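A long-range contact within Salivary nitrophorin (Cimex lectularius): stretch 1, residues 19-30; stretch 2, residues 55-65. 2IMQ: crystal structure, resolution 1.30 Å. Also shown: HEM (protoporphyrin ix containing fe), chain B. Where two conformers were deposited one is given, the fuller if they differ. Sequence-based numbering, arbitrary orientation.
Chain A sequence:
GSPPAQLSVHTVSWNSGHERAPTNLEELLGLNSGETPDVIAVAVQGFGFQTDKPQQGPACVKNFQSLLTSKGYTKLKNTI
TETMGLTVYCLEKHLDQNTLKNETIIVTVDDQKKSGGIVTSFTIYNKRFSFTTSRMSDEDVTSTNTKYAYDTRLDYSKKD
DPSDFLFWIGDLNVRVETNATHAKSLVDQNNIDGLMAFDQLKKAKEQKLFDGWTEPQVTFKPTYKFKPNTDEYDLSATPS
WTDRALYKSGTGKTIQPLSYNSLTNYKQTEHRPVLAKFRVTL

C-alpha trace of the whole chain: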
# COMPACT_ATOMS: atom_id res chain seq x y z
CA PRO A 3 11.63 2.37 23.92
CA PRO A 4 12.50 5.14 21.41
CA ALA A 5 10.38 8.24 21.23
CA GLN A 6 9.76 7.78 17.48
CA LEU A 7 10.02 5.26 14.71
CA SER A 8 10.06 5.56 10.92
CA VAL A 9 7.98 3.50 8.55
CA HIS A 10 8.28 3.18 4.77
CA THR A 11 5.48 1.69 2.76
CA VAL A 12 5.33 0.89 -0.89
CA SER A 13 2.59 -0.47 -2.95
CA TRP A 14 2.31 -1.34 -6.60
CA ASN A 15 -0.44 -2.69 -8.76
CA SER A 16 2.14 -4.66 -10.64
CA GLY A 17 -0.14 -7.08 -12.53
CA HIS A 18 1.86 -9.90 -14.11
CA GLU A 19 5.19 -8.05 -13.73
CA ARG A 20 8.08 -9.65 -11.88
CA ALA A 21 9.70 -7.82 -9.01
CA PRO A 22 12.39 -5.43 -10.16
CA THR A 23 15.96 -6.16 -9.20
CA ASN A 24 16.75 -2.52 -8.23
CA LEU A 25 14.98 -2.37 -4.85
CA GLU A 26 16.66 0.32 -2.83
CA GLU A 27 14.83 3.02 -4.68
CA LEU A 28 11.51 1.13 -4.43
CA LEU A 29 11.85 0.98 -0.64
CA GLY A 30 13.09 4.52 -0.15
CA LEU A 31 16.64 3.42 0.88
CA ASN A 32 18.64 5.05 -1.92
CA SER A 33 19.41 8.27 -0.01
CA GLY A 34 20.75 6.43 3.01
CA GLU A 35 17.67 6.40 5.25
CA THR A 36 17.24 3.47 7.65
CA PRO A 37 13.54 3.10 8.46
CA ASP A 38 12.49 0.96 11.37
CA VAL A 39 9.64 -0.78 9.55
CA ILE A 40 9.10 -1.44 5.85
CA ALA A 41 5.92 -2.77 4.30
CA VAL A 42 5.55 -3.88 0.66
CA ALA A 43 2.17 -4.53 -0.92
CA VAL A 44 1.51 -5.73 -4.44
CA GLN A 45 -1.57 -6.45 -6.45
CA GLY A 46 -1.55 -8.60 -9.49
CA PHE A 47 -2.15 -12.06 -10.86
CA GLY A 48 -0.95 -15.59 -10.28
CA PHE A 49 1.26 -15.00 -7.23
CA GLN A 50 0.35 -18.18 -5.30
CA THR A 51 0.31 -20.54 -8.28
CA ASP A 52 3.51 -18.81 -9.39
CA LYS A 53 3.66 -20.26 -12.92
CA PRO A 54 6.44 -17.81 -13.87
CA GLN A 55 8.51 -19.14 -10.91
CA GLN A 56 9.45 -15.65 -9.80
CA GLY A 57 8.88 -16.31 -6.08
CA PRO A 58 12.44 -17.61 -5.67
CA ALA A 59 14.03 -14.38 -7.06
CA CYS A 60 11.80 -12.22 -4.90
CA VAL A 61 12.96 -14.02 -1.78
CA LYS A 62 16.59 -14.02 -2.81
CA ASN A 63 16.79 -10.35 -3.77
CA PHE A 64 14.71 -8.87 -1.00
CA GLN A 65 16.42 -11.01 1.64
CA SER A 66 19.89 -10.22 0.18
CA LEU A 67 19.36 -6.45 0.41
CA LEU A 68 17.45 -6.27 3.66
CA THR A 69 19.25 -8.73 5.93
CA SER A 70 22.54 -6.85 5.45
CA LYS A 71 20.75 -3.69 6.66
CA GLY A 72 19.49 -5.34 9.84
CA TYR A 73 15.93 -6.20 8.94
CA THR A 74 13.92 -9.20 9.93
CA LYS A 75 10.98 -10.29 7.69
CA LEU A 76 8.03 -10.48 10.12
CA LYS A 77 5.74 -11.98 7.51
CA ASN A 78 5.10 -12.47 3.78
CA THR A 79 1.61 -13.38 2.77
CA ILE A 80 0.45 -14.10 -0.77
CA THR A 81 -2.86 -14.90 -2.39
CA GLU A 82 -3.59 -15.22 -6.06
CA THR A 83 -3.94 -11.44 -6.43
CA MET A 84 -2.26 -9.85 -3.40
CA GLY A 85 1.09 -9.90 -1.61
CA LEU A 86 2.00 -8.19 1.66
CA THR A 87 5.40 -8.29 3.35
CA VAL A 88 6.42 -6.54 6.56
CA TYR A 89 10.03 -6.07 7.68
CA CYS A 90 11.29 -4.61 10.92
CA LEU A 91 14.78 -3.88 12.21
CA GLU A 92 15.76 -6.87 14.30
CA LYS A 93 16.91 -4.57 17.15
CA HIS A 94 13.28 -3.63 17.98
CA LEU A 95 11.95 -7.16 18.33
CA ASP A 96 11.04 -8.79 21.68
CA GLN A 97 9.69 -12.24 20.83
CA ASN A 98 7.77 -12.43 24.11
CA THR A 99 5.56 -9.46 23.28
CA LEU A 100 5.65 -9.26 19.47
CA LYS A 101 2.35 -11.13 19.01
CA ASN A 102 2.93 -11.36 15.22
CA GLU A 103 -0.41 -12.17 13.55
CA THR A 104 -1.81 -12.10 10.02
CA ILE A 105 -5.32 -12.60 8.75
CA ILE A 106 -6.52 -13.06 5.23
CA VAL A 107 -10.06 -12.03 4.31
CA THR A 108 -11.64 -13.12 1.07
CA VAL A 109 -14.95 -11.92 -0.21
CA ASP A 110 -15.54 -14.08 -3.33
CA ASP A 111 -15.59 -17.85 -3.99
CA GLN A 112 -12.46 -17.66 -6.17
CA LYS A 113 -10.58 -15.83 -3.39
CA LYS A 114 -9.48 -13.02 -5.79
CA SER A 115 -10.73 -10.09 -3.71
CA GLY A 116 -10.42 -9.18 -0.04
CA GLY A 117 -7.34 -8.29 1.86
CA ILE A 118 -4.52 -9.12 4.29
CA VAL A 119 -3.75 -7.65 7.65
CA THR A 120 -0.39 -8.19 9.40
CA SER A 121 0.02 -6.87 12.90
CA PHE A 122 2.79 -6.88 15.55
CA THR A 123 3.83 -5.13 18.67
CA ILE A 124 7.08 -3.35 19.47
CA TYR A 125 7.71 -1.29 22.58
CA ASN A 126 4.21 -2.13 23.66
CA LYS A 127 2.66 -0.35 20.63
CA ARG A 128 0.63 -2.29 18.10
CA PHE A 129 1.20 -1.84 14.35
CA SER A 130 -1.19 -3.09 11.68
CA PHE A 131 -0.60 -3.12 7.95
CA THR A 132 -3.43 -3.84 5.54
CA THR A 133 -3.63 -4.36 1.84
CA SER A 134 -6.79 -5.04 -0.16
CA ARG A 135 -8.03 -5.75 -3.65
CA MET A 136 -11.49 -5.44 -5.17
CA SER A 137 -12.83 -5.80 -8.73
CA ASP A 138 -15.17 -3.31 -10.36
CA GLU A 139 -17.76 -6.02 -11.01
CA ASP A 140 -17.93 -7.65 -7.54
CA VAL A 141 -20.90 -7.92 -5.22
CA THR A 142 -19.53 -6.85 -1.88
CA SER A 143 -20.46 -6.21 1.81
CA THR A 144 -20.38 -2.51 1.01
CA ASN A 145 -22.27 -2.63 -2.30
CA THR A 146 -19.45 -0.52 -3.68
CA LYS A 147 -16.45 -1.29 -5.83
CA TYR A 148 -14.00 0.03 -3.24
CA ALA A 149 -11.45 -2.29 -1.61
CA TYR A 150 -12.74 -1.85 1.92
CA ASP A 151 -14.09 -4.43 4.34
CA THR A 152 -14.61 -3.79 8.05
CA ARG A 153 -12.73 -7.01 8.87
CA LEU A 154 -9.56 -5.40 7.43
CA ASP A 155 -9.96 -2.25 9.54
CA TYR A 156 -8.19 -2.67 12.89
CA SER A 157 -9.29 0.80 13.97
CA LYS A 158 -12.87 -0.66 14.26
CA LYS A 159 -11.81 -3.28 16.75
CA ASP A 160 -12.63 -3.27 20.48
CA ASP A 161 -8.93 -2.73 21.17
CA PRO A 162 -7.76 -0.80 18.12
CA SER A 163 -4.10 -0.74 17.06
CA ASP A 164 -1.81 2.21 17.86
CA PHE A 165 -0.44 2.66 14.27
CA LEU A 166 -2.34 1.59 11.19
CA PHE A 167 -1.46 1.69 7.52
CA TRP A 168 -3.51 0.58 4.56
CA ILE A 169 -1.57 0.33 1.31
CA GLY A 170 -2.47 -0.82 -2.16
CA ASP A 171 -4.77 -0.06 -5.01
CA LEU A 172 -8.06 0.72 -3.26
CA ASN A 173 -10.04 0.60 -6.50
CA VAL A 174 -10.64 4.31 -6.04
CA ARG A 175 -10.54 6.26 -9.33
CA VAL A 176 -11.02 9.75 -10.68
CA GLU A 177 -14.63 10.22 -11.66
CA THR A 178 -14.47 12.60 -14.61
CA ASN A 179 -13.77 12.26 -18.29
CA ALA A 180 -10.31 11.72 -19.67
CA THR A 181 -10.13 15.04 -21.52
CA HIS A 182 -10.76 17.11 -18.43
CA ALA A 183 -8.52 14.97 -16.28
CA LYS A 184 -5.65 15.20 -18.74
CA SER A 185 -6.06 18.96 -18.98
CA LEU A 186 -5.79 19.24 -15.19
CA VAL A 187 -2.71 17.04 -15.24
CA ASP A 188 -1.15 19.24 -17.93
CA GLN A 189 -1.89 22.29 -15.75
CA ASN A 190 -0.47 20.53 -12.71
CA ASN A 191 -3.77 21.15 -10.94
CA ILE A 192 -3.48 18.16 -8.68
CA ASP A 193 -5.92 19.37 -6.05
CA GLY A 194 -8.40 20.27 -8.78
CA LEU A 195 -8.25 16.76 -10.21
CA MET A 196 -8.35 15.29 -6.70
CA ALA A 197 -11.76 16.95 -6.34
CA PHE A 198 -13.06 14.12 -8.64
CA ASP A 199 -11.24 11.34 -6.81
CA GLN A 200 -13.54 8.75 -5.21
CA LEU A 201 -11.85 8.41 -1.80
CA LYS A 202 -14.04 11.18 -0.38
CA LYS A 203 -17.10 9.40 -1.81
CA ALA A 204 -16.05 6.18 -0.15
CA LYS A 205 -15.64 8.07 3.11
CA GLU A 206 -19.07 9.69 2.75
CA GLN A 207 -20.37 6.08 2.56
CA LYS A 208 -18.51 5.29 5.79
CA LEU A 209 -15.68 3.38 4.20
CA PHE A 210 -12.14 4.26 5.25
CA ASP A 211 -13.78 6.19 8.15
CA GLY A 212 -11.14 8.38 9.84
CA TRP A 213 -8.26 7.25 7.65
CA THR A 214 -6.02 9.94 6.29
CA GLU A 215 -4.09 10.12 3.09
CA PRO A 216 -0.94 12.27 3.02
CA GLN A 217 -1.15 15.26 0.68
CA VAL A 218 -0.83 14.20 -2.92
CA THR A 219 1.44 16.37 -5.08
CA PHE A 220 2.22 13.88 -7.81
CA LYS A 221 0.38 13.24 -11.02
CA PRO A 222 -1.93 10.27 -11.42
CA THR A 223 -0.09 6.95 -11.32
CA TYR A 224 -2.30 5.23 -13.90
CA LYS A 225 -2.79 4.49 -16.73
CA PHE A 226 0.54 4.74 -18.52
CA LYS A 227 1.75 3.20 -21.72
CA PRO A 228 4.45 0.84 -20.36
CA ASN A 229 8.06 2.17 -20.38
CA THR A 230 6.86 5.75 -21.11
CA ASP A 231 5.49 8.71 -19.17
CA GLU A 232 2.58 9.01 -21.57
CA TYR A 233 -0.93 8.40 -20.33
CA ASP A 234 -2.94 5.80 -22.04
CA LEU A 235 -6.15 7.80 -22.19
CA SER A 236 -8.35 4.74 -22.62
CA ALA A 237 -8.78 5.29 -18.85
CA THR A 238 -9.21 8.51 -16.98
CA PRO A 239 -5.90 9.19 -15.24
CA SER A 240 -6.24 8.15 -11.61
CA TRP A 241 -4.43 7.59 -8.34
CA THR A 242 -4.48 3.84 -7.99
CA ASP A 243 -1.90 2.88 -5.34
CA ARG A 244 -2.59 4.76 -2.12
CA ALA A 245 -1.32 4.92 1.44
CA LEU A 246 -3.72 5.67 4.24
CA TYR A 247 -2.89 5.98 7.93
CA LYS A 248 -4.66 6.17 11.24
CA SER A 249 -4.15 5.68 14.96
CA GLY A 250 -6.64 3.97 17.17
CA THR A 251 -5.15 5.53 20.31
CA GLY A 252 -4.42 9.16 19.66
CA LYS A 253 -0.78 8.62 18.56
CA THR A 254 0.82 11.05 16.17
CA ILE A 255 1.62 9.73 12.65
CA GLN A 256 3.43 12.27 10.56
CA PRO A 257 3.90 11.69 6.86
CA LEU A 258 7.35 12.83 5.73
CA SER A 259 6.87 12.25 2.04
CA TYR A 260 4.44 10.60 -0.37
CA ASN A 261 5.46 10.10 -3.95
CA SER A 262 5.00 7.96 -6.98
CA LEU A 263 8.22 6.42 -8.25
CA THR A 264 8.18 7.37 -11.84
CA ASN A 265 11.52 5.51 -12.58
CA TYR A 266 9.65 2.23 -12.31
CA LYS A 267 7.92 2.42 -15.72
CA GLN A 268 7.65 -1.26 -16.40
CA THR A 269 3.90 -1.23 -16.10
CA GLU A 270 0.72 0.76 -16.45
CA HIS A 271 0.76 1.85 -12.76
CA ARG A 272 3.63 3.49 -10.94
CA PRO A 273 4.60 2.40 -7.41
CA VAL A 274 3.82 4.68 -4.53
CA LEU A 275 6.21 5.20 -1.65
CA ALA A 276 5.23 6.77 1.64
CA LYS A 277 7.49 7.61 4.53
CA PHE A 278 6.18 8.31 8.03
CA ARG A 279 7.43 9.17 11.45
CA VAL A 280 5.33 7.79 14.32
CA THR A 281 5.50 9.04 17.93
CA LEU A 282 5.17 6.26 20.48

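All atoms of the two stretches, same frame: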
# COMPACT_ATOMS: atom_id res chain seq x y z
N GLU A 19 3.77 -8.39 -13.70
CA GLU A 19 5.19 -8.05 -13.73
C GLU A 19 5.97 -8.66 -12.58
O GLU A 19 5.54 -8.63 -11.44
CB GLU A 19 5.46 -6.56 -13.81
CG GLU A 19 6.29 -6.18 -15.04
CD GLU A 19 7.58 -5.50 -14.65
OE1 GLU A 19 8.58 -5.64 -15.38
OE2 GLU A 19 7.58 -4.83 -13.60
N ARG A 20 7.14 -9.21 -12.90
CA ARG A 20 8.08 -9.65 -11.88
C ARG A 20 8.64 -8.51 -11.04
O ARG A 20 8.70 -7.37 -11.48
CB ARG A 20 9.26 -10.36 -12.53
CG ARG A 20 10.17 -9.50 -13.37
CD ARG A 20 11.30 -10.27 -13.97
NE ARG A 20 12.12 -9.48 -14.87
CZ ARG A 20 13.13 -9.97 -15.60
NH1 ARG A 20 13.46 -11.26 -15.53
NH2 ARG A 20 13.83 -9.18 -16.41
N ALA A 21 9.03 -8.81 -9.82
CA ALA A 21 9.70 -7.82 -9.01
C ALA A 21 10.92 -7.30 -9.73
O ALA A 21 11.69 -8.07 -10.37
CB ALA A 21 10.10 -8.38 -7.67
N PRO A 22 11.17 -5.99 -9.62
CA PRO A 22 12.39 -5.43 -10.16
C PRO A 22 13.57 -5.89 -9.33
O PRO A 22 13.40 -6.42 -8.23
CB PRO A 22 12.16 -3.91 -10.06
CG PRO A 22 11.18 -3.75 -9.03
CD PRO A 22 10.32 -4.97 -8.98
N THR A 23 14.76 -5.73 -9.87
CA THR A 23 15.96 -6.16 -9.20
C THR A 23 16.61 -4.97 -8.48
O THR A 23 17.36 -5.19 -7.54
CB THR A 23 16.90 -6.84 -10.23
OG1 THR A 23 17.92 -7.61 -9.57
CG2 THR A 23 17.61 -5.86 -11.11
N ASN A 24 16.29 -3.73 -8.89
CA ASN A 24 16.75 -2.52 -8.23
C ASN A 24 15.73 -2.06 -7.16
O ASN A 24 14.71 -1.48 -7.47
CB ASN A 24 17.22 -1.44 -9.24
CG ASN A 24 16.17 -0.42 -9.63
OD1 ASN A 24 15.38 -0.64 -10.53
ND2 ASN A 24 16.16 0.73 -8.92
N LEU A 25 16.00 -2.40 -5.91
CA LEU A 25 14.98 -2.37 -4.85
C LEU A 25 15.20 -1.28 -3.85
O LEU A 25 14.28 -0.90 -3.13
CB LEU A 25 14.94 -3.72 -4.16
CG LEU A 25 14.53 -4.95 -4.96
CD1 LEU A 25 14.67 -6.17 -4.10
CD2 LEU A 25 13.11 -4.84 -5.52
N GLU A 26 16.40 -0.75 -3.75
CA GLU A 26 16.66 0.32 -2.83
C GLU A 26 15.79 1.53 -3.09
O GLU A 26 15.25 2.11 -2.17
CB GLU A 26 18.15 0.75 -2.84
CG GLU A 26 19.07 -0.22 -2.16
CD GLU A 26 20.39 0.40 -1.72
OE1 GLU A 26 20.72 1.45 -2.27
OE2 GLU A 26 21.06 -0.15 -0.81
N GLU A 27 15.66 1.92 -4.34
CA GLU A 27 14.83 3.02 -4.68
C GLU A 27 13.34 2.74 -4.34
O GLU A 27 12.66 3.61 -3.78
CB GLU A 27 14.96 3.32 -6.16
CG GLU A 27 14.20 4.53 -6.62
CD GLU A 27 14.39 4.82 -8.11
OE1 GLU A 27 13.85 5.82 -8.57
OE2 GLU A 27 15.05 4.03 -8.82
N LEU A 28 12.88 1.55 -4.67
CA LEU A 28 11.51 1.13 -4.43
C LEU A 28 11.14 1.27 -2.96
O LEU A 28 10.02 1.63 -2.62
CB LEU A 28 11.34 -0.32 -4.89
CG LEU A 28 9.91 -0.81 -4.86
CD1 LEU A 28 9.06 -0.19 -5.92
CD2 LEU A 28 9.83 -2.30 -4.95
N LEU A 29 12.10 0.99 -2.07
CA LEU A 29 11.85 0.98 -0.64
C LEU A 29 12.27 2.27 0.05
O LEU A 29 12.11 2.42 1.25
CB LEU A 29 12.55 -0.21 0.01
CG LEU A 29 12.27 -1.54 -0.62
CD1 LEU A 29 13.13 -2.58 0.05
CD2 LEU A 29 10.88 -1.89 -0.54
N GLY A 30 12.74 3.25 -0.70
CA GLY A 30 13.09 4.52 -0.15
C GLY A 30 14.42 4.51 0.60
O GLY A 30 14.56 5.29 1.51
N GLN A 55 7.45 -18.84 -11.88
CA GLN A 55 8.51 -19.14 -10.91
C GLN A 55 9.38 -17.92 -10.65
O GLN A 55 10.57 -17.90 -10.90
CB GLN A 55 9.34 -20.36 -11.36
CG GLN A 55 8.53 -21.66 -11.31
CD GLN A 55 8.06 -21.99 -9.91
OE1 GLN A 55 6.85 -22.16 -9.66
NE2 GLN A 55 9.01 -22.06 -8.97
N GLN A 56 8.74 -16.88 -10.14
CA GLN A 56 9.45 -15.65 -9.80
C GLN A 56 9.58 -15.48 -8.24
O GLN A 56 10.35 -14.70 -7.73
CB GLN A 56 8.78 -14.46 -10.51
CG GLN A 56 9.74 -13.31 -10.80
CD GLN A 56 9.89 -12.36 -9.61
OE1 GLN A 56 10.95 -11.79 -9.40
NE2 GLN A 56 8.82 -12.20 -8.84
N GLY A 57 8.76 -16.23 -7.54
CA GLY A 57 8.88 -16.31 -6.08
C GLY A 57 10.31 -16.45 -5.61
O GLY A 57 10.75 -15.67 -4.75
N PRO A 58 11.05 -17.47 -6.08
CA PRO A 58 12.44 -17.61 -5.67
C PRO A 58 13.31 -16.35 -5.79
O PRO A 58 14.07 -16.08 -4.86
CB PRO A 58 12.96 -18.75 -6.57
CG PRO A 58 11.79 -19.59 -6.78
CD PRO A 58 10.60 -18.60 -6.91
N ALA A 59 13.20 -15.59 -6.90
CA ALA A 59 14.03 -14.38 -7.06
C ALA A 59 13.60 -13.27 -6.10
O ALA A 59 14.41 -12.52 -5.61
CB ALA A 59 14.03 -13.82 -8.49
N CYS A 60 12.31 -13.20 -5.83
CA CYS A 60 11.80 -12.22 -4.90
C CYS A 60 12.46 -12.46 -3.55
O CYS A 60 13.02 -11.55 -2.95
CB CYS A 60 10.28 -12.35 -4.76
SG CYS A 60 9.42 -11.73 -6.14
N VAL A 61 12.42 -13.70 -3.10
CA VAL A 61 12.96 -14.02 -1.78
C VAL A 61 14.45 -13.73 -1.77
O VAL A 61 14.96 -13.06 -0.92
CB VAL A 61 12.69 -15.50 -1.40
CG1 VAL A 61 13.32 -15.86 -0.08
CG2 VAL A 61 11.24 -15.79 -1.30
N LYS A 62 15.15 -14.21 -2.78
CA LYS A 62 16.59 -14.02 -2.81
C LYS A 62 16.98 -12.56 -2.76
O LYS A 62 17.82 -12.14 -1.96
CB LYS A 62 17.17 -14.66 -4.07
CG LYS A 62 18.66 -14.84 -4.01
CD LYS A 62 19.19 -15.51 -5.25
CE LYS A 62 20.65 -15.90 -5.07
NZ LYS A 62 20.83 -17.00 -4.04
N ASN A 63 16.36 -11.74 -3.62
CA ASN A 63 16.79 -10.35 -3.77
C ASN A 63 16.35 -9.44 -2.64
O ASN A 63 17.11 -8.57 -2.20
CB ASN A 63 16.35 -9.77 -5.11
CG ASN A 63 16.91 -10.57 -6.30
OD1 ASN A 63 17.90 -11.25 -6.17
ND2 ASN A 63 16.24 -10.50 -7.44
N PHE A 64 15.13 -9.63 -2.16
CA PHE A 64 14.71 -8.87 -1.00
C PHE A 64 15.52 -9.25 0.22
O PHE A 64 16.01 -8.35 0.95
CB PHE A 64 13.21 -8.99 -0.72
CG PHE A 64 12.37 -8.06 -1.54
CD1 PHE A 64 11.86 -8.48 -2.76
CD2 PHE A 64 12.16 -6.76 -1.12
CE1 PHE A 64 11.07 -7.62 -3.51
CE2 PHE A 64 11.40 -5.86 -1.87
CZ PHE A 64 10.87 -6.30 -3.06
N GLN A 65 15.71 -10.56 0.42
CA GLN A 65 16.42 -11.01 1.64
C GLN A 65 17.90 -10.60 1.56
O GLN A 65 18.45 -10.12 2.53
CB GLN A 65 16.21 -12.51 1.92
CG GLN A 65 14.78 -13.03 1.91
CD GLN A 65 13.97 -12.96 3.19
OE1 GLN A 65 13.86 -11.90 3.84
NE2 GLN A 65 13.30 -14.09 3.51
CHA HEM B . 7.61 -13.13 -2.21
CHB HEM B . 7.57 -8.55 -3.81
CHC HEM B . 5.92 -10.06 -8.07
CHD HEM B . 5.63 -14.54 -6.46
C1A HEM B . 7.78 -11.77 -2.25
C2A HEM B . 8.32 -10.94 -1.21
C3A HEM B . 8.27 -9.66 -1.66
C4A HEM B . 7.74 -9.67 -3.00
CMA HEM B . 8.76 -8.43 -0.92
CAA HEM B . 8.87 -11.38 0.17
CBA HEM B . 10.40 -11.50 -0.06
CGA HEM B . 11.11 -12.01 1.17
O1A HEM B . 11.08 -13.22 1.41
O2A HEM B . 11.77 -11.22 1.89
C1B HEM B . 7.14 -8.58 -5.09
C2B HEM B . 7.03 -7.43 -5.96
C3B HEM B . 6.58 -7.83 -7.14
C4B HEM B . 6.40 -9.25 -7.07
CMB HEM B . 7.41 -6.10 -5.40
CAB HEM B . 6.27 -7.00 -8.38
CBB HEM B . 6.81 -5.79 -8.56
C1C HEM B . 5.72 -11.41 -8.07
C2C HEM B . 5.15 -12.20 -9.14
C3C HEM B . 5.14 -13.46 -8.69
C4C HEM B . 5.55 -13.47 -7.32
CMC HEM B . 4.85 -11.74 -10.56
CAC HEM B . 4.68 -14.68 -9.46
CBC HEM B . 3.44 -14.79 -9.94
C1D HEM B . 6.09 -14.54 -5.16
C2D HEM B . 6.05 -15.70 -4.31
C3D HEM B . 6.69 -15.28 -3.02
C4D HEM B . 7.03 -13.89 -3.18
CMD HEM B . 5.53 -17.10 -4.66
CAD HEM B . 6.85 -16.21 -1.81
CBD HEM B . 7.91 -17.23 -2.21
CGD HEM B . 8.40 -17.98 -1.00
O1D HEM B . 9.29 -18.87 -1.20
O2D HEM B . 7.90 -17.66 0.12
NA HEM B . 7.45 -10.99 -3.35
NB HEM B . 6.73 -9.68 -5.79
NC HEM B . 5.91 -12.20 -6.98
ND HEM B . 6.65 -13.49 -4.45
FE HEM B . 6.81 -11.62 -5.20
O HOH W 1 13.63 -9.29 -7.60

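The segment from Glu 19 to Gly 30 packs along the helix that begins at Gly 57, and the two bury 393 Å² between them, counting both sides. No direct hydrogen bond joins them; the contact rests on apolar packing, one water bridge and a heme that both stretches touch.

Glu 19 takes no part in the contact between the stretches, its CA-to-CB bond pointing away, but its carbonyl lies against the heme, with Glu 19 O 3.3 Å from HEM CMC. Arg 20 makes the first crossing contact through the base of its side chain: Arg 20 CB is 3.5 Å from Gln 56 CG, while the extended remainder leads away from the helix. Its aliphatic root therefore does the packing and leaves the guanidinium free of stretch 2.

Ala 21 points toward stretch 2 and is buried among three of its residues. Ala 21 N lies 3.5 Å from Gln 56 NE2, and Ala 21 CB is 3.9 Å from Gln 56 OE1. The same methyl packs against Cys 60, with Ala 21 CB 3.7 Å from Cys 60 SG, and approaches the edge of the Phe 64 ring, 4.3 Å from Phe 64 CE1. Cys 60 SG is in turn 2.8 Å from HEM FE, so Ala 21 packs directly beside the sulfur that faces the iron. Ala 21 CA also lies 3.6 Å from HEM CBB, a vinyl carbon equally close to Pro 22 CD.

The CA-to-CB bond of Pro 22 points away from the helix, yet its carbonyl contributes to the contact through solvent. A water donates to Pro 22 O at 2.9 Å and accepts from Asn 63 ND2, also at 2.9 Å, linking loop backbone to helix side chain. Thr 23 flanks this bridge, its OG1 4.0 Å from Asn 63 ND2. Asn 24 lies out of reach of the helix; its ND2 instead makes a weak 3.5 Å hydrogen bond to Glu 27 OE2 within its own stretch.

Leu 25 has the largest area covered in stretch 1, and Phe 64, its main partner, the largest in stretch 2. Leu 25 CD1 sits 3.7 Å from the Phe 64 ring centroid and only 2° off the ring normal, a CH-pi contact almost exactly over the center of the face. Leu 25 CD2 packs nearer the rim, 3.6 Å from Phe 64 CZ. HEM CMA covers the opposite face, so the ring is held between a leucine methyl and a porphyrin methyl. Leu 25 CD1 also reaches the helix backbone, 3.9 Å from Asn 63 O.

Beyond Leu 25, Glu 26 and Glu 27 are out of reach of stretch 2. Leu 29 returns to it, with Leu 29 CD1 4.2 Å from Phe 64 CE2 in an oblique approach. Leu 29 N bonds back to Leu 25 O at 3.1 Å, tying together two leucines that pack on the same ring. Gly 30, with positive phi, closes the turn in a Schellman motif and makes no contact across.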